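Putative dehydrogenase (Pseudomonas fluorescens, PDB 6UUG) is the oxygenase component of a two-component flavin-dependent monooxygenase that acts on methanesulfinate in bacterial sulfur assimilation. Local coordinates at residues Ala194-Arg199 / Glu230-Leu235. Sequence-based numbering, arbitrary orientation.
Sequences AIPSGR and ESELLL
The guanidinium of Arg199 meets the carboxylate of Glu232 at its edge, while one of its faces rests on Pro196, whose CD sits 3.3 Å above the plane, displaced from the centre of the group. The salt bridge is end-on and bidentate: Arg199 NH1 donates to Glu232 OE1 at 2.9 Å with an almost straight N-H...O angle of 173°, and Arg199 NH2 donates to the syn lone pair of Glu232 OE2 at 2.8 Å. The two planes stand 32° apart, and NH1 meets OE1 on its syn side but tilted out of the carboxylate plane. Because the Arg199 chain bends at chi3 (-66°), its end swings back over Pro196, the first residue of the type I turn that Arg199 closes. Ile195 CG2 lies 3.9 Å from Glu232 OE1 and adds an apolar flank. Further bonds fix the ion pair: Arg199 NH1 also reaches Arg227 O, Glu229 N donates to Glu232 OE1, and a water donates to both Glu232 OE2 and Ala194 O. At the backbone, Ala194 N donates to Glu232 O at 3.0 Å, in the carbonyl plane. Leu234 CD2 packs beside Ala194 CB, and both side chains touch Val116 of helix 100-119. One backbone hydrogen bond and the salt bridge tie the end of strand 189-196 to the 3-10 segment that follows strand 221-228, within the beta domain of an acyl-CoA dehydrogenase-like fold.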
loop_
_atom_site.group_PDB
_atom_site.type_symbol
_atom_site.label_atom_id
_atom_site.label_comp_id
_atom_site.label_asym_id
_atom_site.label_seq_id
_atom_site.Cartn_x
_atom_site.Cartn_y
_atom_site.Cartn_z
ATOM N N ALA A 194 -9.763 20.949 39.197
ATOM C CA ALA A 194 -8.314 20.991 39.364
ATOM C C ALA A 194 -7.999 20.907 40.853
ATOM O O ALA A 194 -8.409 21.782 41.619
ATOM C CB ALA A 194 -7.723 22.268 38.770
ATOM N N ILE A 195 -7.280 19.869 41.264
ATOM C CA ILE A 195 -7.062 19.641 42.694
ATOM C C ILE A 195 -5.636 19.169 42.927
ATOM O O ILE A 195 -4.992 18.607 42.028
ATOM C CB ILE A 195 -8.063 18.617 43.274
ATOM C CG1 ILE A 195 -7.958 17.272 42.562
ATOM C CG2 ILE A 195 -9.494 19.149 43.206
ATOM C CD1 ILE A 195 -8.953 16.247 43.083
ATOM N N PRO A 196 -5.097 19.417 44.126
ATOM C CA PRO A 196 -3.728 18.977 44.425
ATOM C C PRO A 196 -3.612 17.465 44.348
ATOM O O PRO A 196 -4.504 16.733 44.786
ATOM C CB PRO A 196 -3.491 19.485 45.854
ATOM C CG PRO A 196 -4.473 20.574 46.041
ATOM C CD PRO A 196 -5.680 20.190 45.236
ATOM N N SER A 197 -2.493 16.995 43.784
ATOM C CA SER A 197 -2.340 15.563 43.556
ATOM C C SER A 197 -2.153 14.788 44.850
ATOM O O SER A 197 -2.416 13.584 44.875
ATOM C CB SER A 197 -1.162 15.296 42.619
ATOM O OG SER A 197 -1.178 16.219 41.543
ATOM N N GLY A 198 -1.703 15.440 45.914
ATOM C CA GLY A 198 -1.551 14.767 47.188
ATOM C C GLY A 198 -2.717 14.914 48.141
ATOM O O GLY A 198 -2.577 14.573 49.322
ATOM N N ARG A 199 -3.863 15.405 47.673
ATOM C CA ARG A 199 -4.999 15.618 48.557
ATOM C C ARG A 199 -5.470 14.304 49.169
ATOM O O ARG A 199 -5.486 13.261 48.510
ATOM C CB ARG A 199 -6.146 16.279 47.800
ATOM C CG ARG A 199 -7.417 16.386 48.623
ATOM C CD ARG A 199 -8.364 17.389 48.040
ATOM N NE ARG A 199 -7.825 18.742 48.114
ATOM C CZ ARG A 199 -8.387 19.785 47.518
ATOM N NH1 ARG A 199 -9.487 19.613 46.802
ATOM N NH2 ARG A 199 -7.850 20.993 47.622
ATOM N N GLU A 230 -16.026 24.333 45.432
ATOM C CA GLU A 230 -16.638 25.030 44.304
ATOM C C GLU A 230 -15.596 25.807 43.516
ATOM O O GLU A 230 -15.623 25.820 42.280
ATOM C CB GLU A 230 -17.732 25.985 44.792
ATOM C CG GLU A 230 -18.922 25.301 45.434
ATOM C CD GLU A 230 -19.596 24.319 44.501
ATOM O OE1 GLU A 230 -19.634 23.110 44.828
ATOM O OE2 GLU A 230 -20.080 24.756 43.434
ATOM N N SER A 231 -14.658 26.448 44.221
ATOM C CA SER A 231 -13.595 27.217 43.590
ATOM C C SER A 231 -12.643 26.352 42.777
ATOM O O SER A 231 -11.791 26.897 42.065
ATOM C CB SER A 231 -12.795 27.981 44.650
ATOM O OG SER A 231 -12.036 27.089 45.456
ATOM N N GLU A 232 -12.743 25.030 42.875
ATOM C CA GLU A 232 -11.869 24.156 42.110
ATOM C C GLU A 232 -12.559 23.546 40.898
ATOM O O GLU A 232 -11.893 22.886 40.095
ATOM C CB GLU A 232 -11.305 23.065 43.027
ATOM C CG GLU A 232 -10.436 23.668 44.139
ATOM C CD GLU A 232 -10.062 22.682 45.218
ATOM O OE1 GLU A 232 -10.919 21.861 45.610
ATOM O OE2 GLU A 232 -8.902 22.730 45.670
ATOM N N LEU A 233 -13.867 23.767 40.743
ATOM C CA LEU A 233 -14.617 23.218 39.621
ATOM C C LEU A 233 -14.469 24.110 38.400
ATOM O O LEU A 233 -14.560 25.336 38.496
ATOM C CB LEU A 233 -16.101 23.088 39.979
ATOM C CG LEU A 233 -16.424 22.214 41.193
ATOM C CD1 LEU A 233 -17.909 22.293 41.532
ATOM C CD2 LEU A 233 -16.010 20.787 40.930
ATOM N N LEU A 234 -14.265 23.485 37.239
ATOM C CA LEU A 234 -14.073 24.220 35.990
ATOM C C LEU A 234 -15.430 24.316 35.299
ATOM O O LEU A 234 -15.765 23.510 34.436
ATOM C CB LEU A 234 -13.025 23.534 35.117
ATOM C CG LEU A 234 -11.753 23.016 35.797
ATOM C CD1 LEU A 234 -10.756 22.494 34.755
ATOM C CD2 LEU A 234 -11.106 24.079 36.690
ATOM N N LEU A 235 -16.206 25.335 35.670
ATOM C CA LEU A 235 -17.605 25.431 35.270
ATOM C C LEU A 235 -17.926 26.608 34.364
ATOM O O LEU A 235 -18.901 26.539 33.615
ATOM C CB LEU A 235 -18.507 25.526 36.512
ATOM C CG LEU A 235 -18.597 24.264 37.368
ATOM C CD1 LEU A 235 -19.301 24.562 38.682
ATOM C CD2 LEU A 235 -19.322 23.168 36.605
HETATM O O HOH W 1 -7.047 23.134 43.698
#